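Uncharacterized protein (PDB 4E6F) is of unknown function but belongs to the DUF4468 family, whose domain has a TBP-like fold. Local coordinates at residues Asp165-Ala169 with Phe170-Asp174; Val18-Asp22 with Gly23-Phe27; Lys143-Arg146 with Gly147-Lys150. All blocks are in the same frame, centred on the assembly; numbering follows the deposited sequence.

Contact 1. Residues Asp165-Ala169 with Phe170-Asp174; sequences DVAVA and FGAPD
A172 and G171 turn back onto A167 and V168 to finish a helix, a worked example of the Schellman motif. The backbone does most of this: A172 N reaches A167 O at 3.0 Å, nearly straight at 161°, while G171 N bonds V168 O at 3.0 Å. F170 N bonds V166 O and leans more weakly on A167 O. G171 makes the reversal with a positive phi of 112°, suited to a residue with no side chain. A water donates to both V168 O and A172 O, bridging the last turn to the departing chain.

Apolar contacts follow the same path. A167 CB meets A172 CB at 3.9 Å, the hydrophobic contact that usually accompanies this motif. V166 and F170 lie side by side, and V166 CG1, swung opposite its backbone N (chi1 170°), touches F170 CE2 at 3.5 Å. Further on, V168 CG2 packs on D174 CB at 3.7 Å.

R176 NH2 forms salt bridges with both D174 OD2 and D165 OD1, tying the departing chain back to the last turns of the helix. V166 is buried against W48 of helix 38-54, F31 of strand 24-32 and V110 of strand 107-119, while F170 reaches M45 of helix 38-54 and C108 of strand 107-119.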
ATOM      1  N   ASP A 165      -0.892   9.170  -4.193  1.00 15.80           N
ATOM      2  CA  ASP A 165       0.189  10.014  -3.730  1.00 16.28           C
ATOM      3  C   ASP A 165       1.325  10.043  -4.750  1.00 19.25           C
ATOM      4  O   ASP A 165       1.893  11.106  -5.021  1.00 19.26           O
ATOM      5  CB  ASP A 165       0.705   9.502  -2.383  1.00 17.61           C
ATOM      6  CG  ASP A 165       1.066  10.620  -1.454  1.00 24.64           C
ATOM      7  OD1 ASP A 165       0.184  11.477  -1.181  1.00 24.85           O
ATOM      8  OD2 ASP A 165       2.235  10.679  -1.037  1.00 23.23           O
ATOM      9  N   VAL A 166       1.646   8.865  -5.321  1.00 14.85           N
ATOM     10  CA  VAL A 166       2.692   8.757  -6.337  1.00 14.51           C
ATOM     11  C   VAL A 166       2.273   9.526  -7.598  1.00 17.73           C
ATOM     12  O   VAL A 166       3.095  10.251  -8.180  1.00 16.83           O
ATOM     13  CB  VAL A 166       3.016   7.287  -6.664  1.00 14.84           C
ATOM     14  CG1 VAL A 166       3.918   7.177  -7.895  1.00 14.26           C
ATOM     15  CG2 VAL A 166       3.616   6.554  -5.451  1.00 13.98           C
ATOM     16  N   ALA A 167       1.009   9.332  -8.049  1.00 16.03           N
ATOM     17  CA  ALA A 167       0.525  10.018  -9.257  1.00 17.00           C
ATOM     18  C   ALA A 167       0.672  11.540  -9.084  1.00 20.44           C
ATOM     19  O   ALA A 167       1.107  12.234 -10.013  1.00 19.56           O
ATOM     20  CB  ALA A 167      -0.936   9.653  -9.520  1.00 18.54           C
ATOM     21  N   VAL A 168       0.355  12.042  -7.876  1.00 18.54           N
ATOM     22  CA  VAL A 168       0.476  13.476  -7.535  1.00 19.51           C
ATOM     23  C   VAL A 168       1.965  13.893  -7.572  1.00 21.93           C
ATOM     24  O   VAL A 168       2.289  14.978  -8.076  1.00 21.69           O
ATOM     25  CB  VAL A 168      -0.197  13.797  -6.164  1.00 23.73           C
ATOM     26  CG1 VAL A 168       0.079  15.237  -5.719  1.00 24.55           C
ATOM     27  CG2 VAL A 168      -1.699  13.541  -6.231  1.00 23.81           C
ATOM     28  N   ALA A 169       2.869  13.021  -7.078  1.00 18.06           N
ATOM     29  CA  ALA A 169       4.300  13.325  -7.142  1.00 17.99           C
ATOM     30  C   ALA A 169       4.767  13.469  -8.606  1.00 21.52           C
ATOM     31  O   ALA A 169       5.713  14.218  -8.875  1.00 21.87           O
ATOM     32  CB  ALA A 169       5.106  12.242  -6.440  1.00 17.98           C
ATOM     33  N   PHE A 170       4.092  12.761  -9.546  1.00 17.14           N
ATOM     34  CA  PHE A 170       4.445  12.855 -10.970  1.00 18.29           C
ATOM     35  C   PHE A 170       3.678  13.967 -11.689  1.00 25.93           C
ATOM     36  O   PHE A 170       3.861  14.134 -12.898  1.00 27.57           O
ATOM     37  CB  PHE A 170       4.240  11.501 -11.678  1.00 18.52           C
ATOM     38  CG  PHE A 170       5.298  10.458 -11.355  1.00 17.20           C
ATOM     39  CD1 PHE A 170       6.652  10.713 -11.594  1.00 19.49           C
ATOM     40  CD2 PHE A 170       4.935   9.208 -10.873  1.00 16.93           C
ATOM     41  CE1 PHE A 170       7.627   9.749 -11.304  1.00 19.04           C
ATOM     42  CE2 PHE A 170       5.906   8.227 -10.612  1.00 17.89           C
ATOM     43  CZ  PHE A 170       7.247   8.509 -10.831  1.00 17.24           C
ATOM     44  N   GLY A 171       2.874  14.738 -10.958  1.00 21.70           N
ATOM     45  CA  GLY A 171       2.199  15.910 -11.524  1.00 22.55           C
ATOM     46  C   GLY A 171       0.700  15.835 -11.658  1.00 24.41           C
ATOM     47  O   GLY A 171       0.080  16.823 -12.071  1.00 25.60           O
ATOM     48  N   ALA A 172       0.083  14.682 -11.308  1.00 20.09           N
ATOM     49  CA  ALA A 172      -1.371  14.551 -11.438  1.00 21.44           C
ATOM     50  C   ALA A 172      -2.097  15.493 -10.458  1.00 26.08           C
ATOM     51  O   ALA A 172      -1.617  15.683  -9.332  1.00 23.99           O
ATOM     52  CB  ALA A 172      -1.802  13.107 -11.176  1.00 21.12           C
ATOM     53  N   PRO A 173      -3.242  16.084 -10.850  1.00 26.20           N
ATOM     54  CA  PRO A 173      -3.995  16.892  -9.874  1.00 27.12           C
ATOM     55  C   PRO A 173      -4.518  15.997  -8.741  1.00 29.30           C
ATOM     56  O   PRO A 173      -4.928  14.849  -8.983  1.00 28.82           O
ATOM     57  CB  PRO A 173      -5.123  17.503 -10.706  1.00 30.27           C
ATOM     58  CG  PRO A 173      -5.293  16.592 -11.877  1.00 34.67           C
ATOM     59  CD  PRO A 173      -3.947  15.983 -12.151  1.00 28.74           C
ATOM     60  N   ASP A 174      -4.410  16.465  -7.489  1.00 25.54           N
ATOM     61  CA  ASP A 174      -4.857  15.664  -6.357  1.00 24.52           C
ATOM     62  C   ASP A 174      -6.361  15.824  -6.204  1.00 32.12           C
ATOM     63  O   ASP A 174      -6.831  16.924  -5.922  1.00 32.47           O
ATOM     64  CB  ASP A 174      -4.120  16.070  -5.069  1.00 25.42           C
ATOM     65  CG  ASP A 174      -4.257  15.099  -3.916  1.00 28.57           C
ATOM     66  OD1 ASP A 174      -5.200  14.270  -3.936  1.00 27.52           O
ATOM     67  OD2 ASP A 174      -3.415  15.155  -2.993  1.00 28.51           O
TER
HETATM   68  O   HOH W   1       0.819  17.177  -8.610  1.00 23.77           O

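Contact 2. Residues Val18-Asp22 with Gly23-Phe27; sequences VPEVD and GKVVF
V18 and V25 cross obliquely, CG1 of V18 reaching CG1 of V25 at 3.8 Å and lying almost as close to its CG2. The side chains of P19 and F27 cross at about a right angle, P19 CD lying 3.9 Å from F27 CD2. Through CB and CG the same proline also rests on the carbonyl oxygen of V26. Nearer the turn, V21 and V26 meet at a slant, CB of V21 lying 4.1 Å from CG2 of V26, a branch that chi1 of -180° sets opposite the carbonyl carbon.

These side chains decorate a tight beta hairpin closed by a type I' turn from V21 to K24, with D22 and G23 both at positive phi. V21 and K24 form the hydrogen-bonded pair: V21 N donates to K24 O at 2.8 Å in the carbonyl plane, and K24 N returns to V21 O from well above the plane of the V21 carbonyl. E20 and V25 follow as a non-hydrogen-bonded pair. P19, lacking an N-H, can only accept; its O receives V26 N at 3.0 Å and a CA-H contact from V25.

A water donates to both E20 OE1 and G23 O, linking the glutamate to the turn. V18 and F27 also pack on helix 149-169, V18 against V156 and F27 against A159, while V25 N donates to E128.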
ATOM      1  N   VAL A  18      -6.854  -7.680  -4.226  1.00 15.10           N
ATOM      2  CA  VAL A  18      -5.695  -8.034  -3.391  1.00 14.44           C
ATOM      3  C   VAL A  18      -4.797  -8.972  -4.227  1.00 16.44           C
ATOM      4  O   VAL A  18      -4.986 -10.197  -4.210  1.00 17.54           O
ATOM      5  CB  VAL A  18      -6.125  -8.676  -2.039  1.00 17.32           C
ATOM      6  CG1 VAL A  18      -4.901  -9.106  -1.216  1.00 16.61           C
ATOM      7  CG2 VAL A  18      -7.008  -7.720  -1.230  1.00 17.21           C
ATOM      8  N   PRO A  19      -3.860  -8.418  -5.014  1.00 15.26           N
ATOM      9  CA  PRO A  19      -3.064  -9.277  -5.887  1.00 15.17           C
ATOM     10  C   PRO A  19      -2.052 -10.101  -5.125  1.00 18.68           C
ATOM     11  O   PRO A  19      -1.523  -9.670  -4.091  1.00 16.99           O
ATOM     12  CB  PRO A  19      -2.350  -8.282  -6.826  1.00 16.03           C
ATOM     13  CG  PRO A  19      -3.083  -6.962  -6.664  1.00 19.24           C
ATOM     14  CD  PRO A  19      -3.535  -6.995  -5.222  1.00 16.21           C
ATOM     15  N   GLU A  20      -1.775 -11.287  -5.670  1.00 16.98           N
ATOM     16  CA  GLU A  20      -0.780 -12.200  -5.121  1.00 17.46           C
ATOM     17  C   GLU A  20       0.277 -12.460  -6.178  1.00 21.86           C
ATOM     18  O   GLU A  20      -0.047 -12.648  -7.361  1.00 20.94           O
ATOM     19  CB  GLU A  20      -1.416 -13.509  -4.661  1.00 19.23           C
ATOM     20  CG  GLU A  20      -2.329 -13.310  -3.468  1.00 20.39           C
ATOM     21  CD  GLU A  20      -3.121 -14.553  -3.122  1.00 27.62           C
ATOM     22  OE1 GLU A  20      -2.500 -15.548  -2.677  1.00 26.14           O
ATOM     23  OE2 GLU A  20      -4.360 -14.538  -3.310  1.00 23.38           O
ATOM     24  N   VAL A  21       1.543 -12.427  -5.751  1.00 19.08           N
ATOM     25  CA  VAL A  21       2.708 -12.678  -6.610  1.00 19.49           C
ATOM     26  C   VAL A  21       3.577 -13.686  -5.872  1.00 22.99           C
ATOM     27  O   VAL A  21       3.983 -13.417  -4.741  1.00 21.44           O
ATOM     28  CB  VAL A  21       3.500 -11.391  -6.974  1.00 23.45           C
ATOM     29  CG1 VAL A  21       4.731 -11.740  -7.831  1.00 23.68           C
ATOM     30  CG2 VAL A  21       2.620 -10.373  -7.680  1.00 23.24           C
ATOM     31  N   ASP A  22       3.819 -14.862  -6.494  1.00 23.60           N
ATOM     32  CA  ASP A  22       4.610 -15.959  -5.898  1.00 25.47           C
ATOM     33  C   ASP A  22       4.110 -16.284  -4.459  1.00 27.96           C
ATOM     34  O   ASP A  22       4.908 -16.412  -3.523  1.00 27.36           O
ATOM     35  CB  ASP A  22       6.124 -15.618  -5.917  1.00 28.51           C
ATOM     36  CG  ASP A  22       6.688 -15.330  -7.306  1.00 42.31           C
ATOM     37  OD1 ASP A  22       6.346 -16.074  -8.255  1.00 44.40           O
ATOM     38  OD2 ASP A  22       7.464 -14.351  -7.444  1.00 47.70           O
ATOM     39  N   GLY A  23       2.788 -16.353  -4.306  1.00 24.31           N
ATOM     40  CA  GLY A  23       2.105 -16.658  -3.048  1.00 24.25           C
ATOM     41  C   GLY A  23       2.079 -15.572  -1.984  1.00 23.78           C
ATOM     42  O   GLY A  23       1.661 -15.832  -0.852  1.00 25.31           O
ATOM     43  N   LYS A  24       2.510 -14.344  -2.334  1.00 18.26           N
ATOM     44  CA  LYS A  24       2.557 -13.221  -1.387  0.70 16.96           C
ATOM     45  C   LYS A  24       1.687 -12.061  -1.848  1.00 17.09           C
ATOM     46  O   LYS A  24       1.560 -11.831  -3.044  1.00 17.20           O
ATOM     47  CB  LYS A  24       4.010 -12.718  -1.222  0.70 18.62           C
ATOM     48  CG  LYS A  24       5.022 -13.794  -0.800  0.70 20.43           C
ATOM     49  CD  LYS A  24       4.838 -14.232   0.642  0.70 27.72           C
ATOM     50  CE  LYS A  24       5.975 -15.115   1.110  0.70 33.02           C
ATOM     51  NZ  LYS A  24       5.643 -15.775   2.397  0.70 41.19           N
ATOM     52  N   VAL A  25       1.125 -11.314  -0.900  1.00 14.48           N
ATOM     53  CA  VAL A  25       0.309 -10.153  -1.250  1.00 12.93           C
ATOM     54  C   VAL A  25       1.221  -9.027  -1.708  1.00 14.10           C
ATOM     55  O   VAL A  25       2.129  -8.607  -0.970  1.00 14.53           O
ATOM     56  CB  VAL A  25      -0.597  -9.715  -0.080  1.00 15.70           C
ATOM     57  CG1 VAL A  25      -1.261  -8.361  -0.375  1.00 15.32           C
ATOM     58  CG2 VAL A  25      -1.649 -10.783   0.193  1.00 16.40           C
ATOM     59  N   VAL A  26       0.974  -8.523  -2.925  1.00 11.91           N
ATOM     60  CA  VAL A  26       1.733  -7.402  -3.458  1.00 11.95           C
ATOM     61  C   VAL A  26       0.764  -6.470  -4.167  1.00 14.70           C
ATOM     62  O   VAL A  26       0.221  -6.856  -5.206  1.00 15.69           O
ATOM     63  CB  VAL A  26       2.849  -7.855  -4.434  1.00 14.09           C
ATOM     64  CG1 VAL A  26       3.634  -6.649  -4.971  1.00 13.66           C
ATOM     65  CG2 VAL A  26       3.799  -8.863  -3.780  1.00 13.82           C
ATOM     66  N   PHE A  27       0.536  -5.269  -3.637  1.00 12.32           N
ATOM     67  CA  PHE A  27      -0.260  -4.281  -4.382  1.00 11.92           C
ATOM     68  C   PHE A  27       0.688  -3.586  -5.333  1.00 15.01           C
ATOM     69  O   PHE A  27       1.835  -3.344  -4.964  1.00 14.10           O
ATOM     70  CB  PHE A  27      -0.913  -3.263  -3.431  1.00 14.06           C
ATOM     71  CG  PHE A  27      -1.939  -3.845  -2.493  1.00 14.67           C
ATOM     72  CD1 PHE A  27      -1.568  -4.331  -1.245  1.00 16.42           C
ATOM     73  CD2 PHE A  27      -3.283  -3.911  -2.860  1.00 16.06           C
ATOM     74  CE1 PHE A  27      -2.524  -4.865  -0.363  1.00 17.08           C
ATOM     75  CE2 PHE A  27      -4.243  -4.449  -1.975  1.00 17.58           C
ATOM     76  CZ  PHE A  27      -3.854  -4.923  -0.738  1.00 15.44           C
TER
HETATM   77  O   HOH W   2      -0.923 -15.177  -0.605  1.00 34.45           O

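Contact 3. Residues Lys143-Arg146 with Gly147-Lys150; sequences KLVR and GLAK
R146 O receives two donors: the backbone N of A149, in a weak bond of 3.4 Å, and a water that donates to it at 2.8 Å. The water in turn accepts K150 N at 3.0 Å, so it bridges R146 O to the N-H four residues on, where a direct helical bond would otherwise run. One residue earlier, V145 O takes the N-H of L148 at 3.0 Å. That bond is bent, 139° at the hydrogen, and its donor lies 52° out of the carbonyl plane, as expected of a chain curling tightly rather than running straight.

Together these links show how an extended segment winds into a helix, here the long helix 149-169, over a single turn. L144 folds back across the turn: its CB lies 3.9 Å from A149 CB, and CD1 comes alongside the same methyl. This apolar contact, between residues five positions apart, spans the entrance to the helix. A149 CB is buried here, and it also rests against the carbonyl oxygens of V145 and R146. A looser contact, 4.5 Å, joins V145 CB to L148 CB.

R146 behaves differently. Its CG sits between the backbone N and the carbonyl carbon (chi1 54°), which sets R146 CG close to G147 N, 3.4 Å away, while the extended chain carries the guanidinium away from the turn. L144 continues onto R152 and R153, and L148 onto W130 and Y135. K150 NZ forms a salt bridge with D91 and a hydrogen bond with Y119 OH.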
ATOM      1  N   LYS A 143     -19.083 -10.951  -2.121  1.00 23.46           N
ATOM      2  CA  LYS A 143     -19.107 -10.171  -0.905  1.00 21.58           C
ATOM      3  C   LYS A 143     -17.836 -10.392  -0.149  1.00 22.33           C
ATOM      4  O   LYS A 143     -17.237 -11.462  -0.229  1.00 22.16           O
ATOM      5  CB  LYS A 143     -20.284 -10.585   0.007  1.00 23.67           C
ATOM      6  CG  LYS A 143     -21.680 -10.188  -0.468  1.00 23.03           C
ATOM      7  CD  LYS A 143     -22.745 -10.675   0.540  1.00 24.33           C
ATOM      8  CE  LYS A 143     -24.159 -10.308   0.115  1.00 24.36           C
ATOM      9  NZ  LYS A 143     -25.196 -11.013   0.941  1.00 25.78           N
ATOM     10  N   LEU A 144     -17.487  -9.408   0.651  1.00 20.87           N
ATOM     11  CA  LEU A 144     -16.426  -9.522   1.628  1.00 18.90           C
ATOM     12  C   LEU A 144     -16.898 -10.390   2.787  1.00 22.66           C
ATOM     13  O   LEU A 144     -18.037 -10.222   3.248  1.00 22.97           O
ATOM     14  CB  LEU A 144     -16.089  -8.122   2.153  1.00 18.90           C
ATOM     15  CG  LEU A 144     -15.391  -7.199   1.167  1.00 21.68           C
ATOM     16  CD1 LEU A 144     -15.326  -5.788   1.724  1.00 23.33           C
ATOM     17  CD2 LEU A 144     -13.956  -7.683   0.904  1.00 21.81           C
ATOM     18  N   VAL A 145     -16.030 -11.289   3.288  1.00 18.43           N
ATOM     19  CA  VAL A 145     -16.326 -12.072   4.505  1.00 17.44           C
ATOM     20  C   VAL A 145     -16.494 -11.030   5.608  1.00 19.55           C
ATOM     21  O   VAL A 145     -15.613 -10.187   5.771  1.00 18.73           O
ATOM     22  CB  VAL A 145     -15.209 -13.117   4.792  1.00 20.70           C
ATOM     23  CG1 VAL A 145     -15.372 -13.740   6.178  1.00 19.97           C
ATOM     24  CG2 VAL A 145     -15.186 -14.210   3.727  1.00 20.54           C
ATOM     25  N   ARG A 146     -17.653 -11.014   6.305  1.00 18.38           N
ATOM     26  CA  ARG A 146     -17.934  -9.886   7.189  1.00 19.03           C
ATOM     27  C   ARG A 146     -16.880  -9.616   8.254  1.00 21.50           C
ATOM     28  O   ARG A 146     -16.578  -8.442   8.471  1.00 22.30           O
ATOM     29  CB  ARG A 146     -19.319  -9.945   7.814  1.00 20.08           C
ATOM     30  CG  ARG A 146     -19.608 -11.219   8.520  1.00 21.75           C
ATOM     31  CD  ARG A 146     -21.096 -11.337   8.800  1.00 19.99           C
ATOM     32  NE  ARG A 146     -21.402 -12.591   9.483  1.00 21.46           N
ATOM     33  CZ  ARG A 146     -21.499 -13.766   8.870  1.00 25.22           C
ATOM     34  NH1 ARG A 146     -21.350 -13.849   7.545  1.00 22.91           N
ATOM     35  NH2 ARG A 146     -21.775 -14.858   9.565  1.00 24.20           N
ATOM     36  N   GLY A 147     -16.321 -10.657   8.876  1.00 17.88           N
ATOM     37  CA  GLY A 147     -15.309 -10.505   9.916  1.00 17.19           C
ATOM     38  C   GLY A 147     -13.979  -9.978   9.400  1.00 19.52           C
ATOM     39  O   GLY A 147     -13.201  -9.391  10.158  1.00 20.29           O
ATOM     40  N   LEU A 148     -13.703 -10.167   8.101  1.00 16.89           N
ATOM     41  CA  LEU A 148     -12.429  -9.714   7.517  1.00 17.04           C
ATOM     42  C   LEU A 148     -12.577  -8.437   6.699  1.00 19.40           C
ATOM     43  O   LEU A 148     -11.576  -7.892   6.213  1.00 17.80           O
ATOM     44  CB  LEU A 148     -11.822 -10.835   6.636  1.00 16.81           C
ATOM     45  CG  LEU A 148     -11.301 -12.036   7.483  1.00 21.51           C
ATOM     46  CD1 LEU A 148     -10.935 -13.224   6.632  1.00 21.99           C
ATOM     47  CD2 LEU A 148     -10.093 -11.641   8.288  1.00 20.70           C
ATOM     48  N   ALA A 149     -13.821  -7.952   6.537  1.00 16.60           N
ATOM     49  CA  ALA A 149     -14.080  -6.817   5.660  1.00 16.24           C
ATOM     50  C   ALA A 149     -13.296  -5.569   6.036  1.00 18.70           C
ATOM     51  O   ALA A 149     -12.754  -4.929   5.140  1.00 17.70           O
ATOM     52  CB  ALA A 149     -15.566  -6.512   5.617  1.00 17.44           C
ATOM     53  N   LYS A 150     -13.215  -5.219   7.321  1.00 15.27           N
ATOM     54  CA  LYS A 150     -12.499  -4.000   7.719  1.00 15.82           C
ATOM     55  C   LYS A 150     -11.030  -4.087   7.327  1.00 18.38           C
ATOM     56  O   LYS A 150     -10.456  -3.093   6.899  1.00 17.32           O
ATOM     57  CB  LYS A 150     -12.661  -3.699   9.218  1.00 16.35           C
ATOM     58  CG  LYS A 150     -11.977  -4.685  10.176  1.00 16.84           C
ATOM     59  CD  LYS A 150     -12.393  -4.357  11.613  1.00 15.81           C
ATOM     60  CE  LYS A 150     -11.563  -5.182  12.576  1.00 16.87           C
ATOM     61  NZ  LYS A 150     -12.027  -5.013  13.997  1.00 20.20           N
TER
HETATM   62  O   HOH W   3     -15.021  -6.363   9.433  1.00 16.36           O

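Overall arrangement
From the N terminus the chain first meets contact 2, where strand 20-21 turns back on strand 24-32, which runs on into the antiparallel sheet. Contact 3 comes much later, where the loop after helix 133-136 turns into helix 149-169, and contact 1 finishes that same helix. The three follow in series; none nests in or crosses another. Contacts 3 and 1 mark the two ends of the helix, their centres about 31 Å apart. Contact 2 lies nearer contact 3, about 19 Å between centres, and V18 and L144 both touch R152. Strand 24-32 thus meets the helix through F27, against T155 and A159 in its first half and middle, and through F31, beside V166, near its C-terminal end.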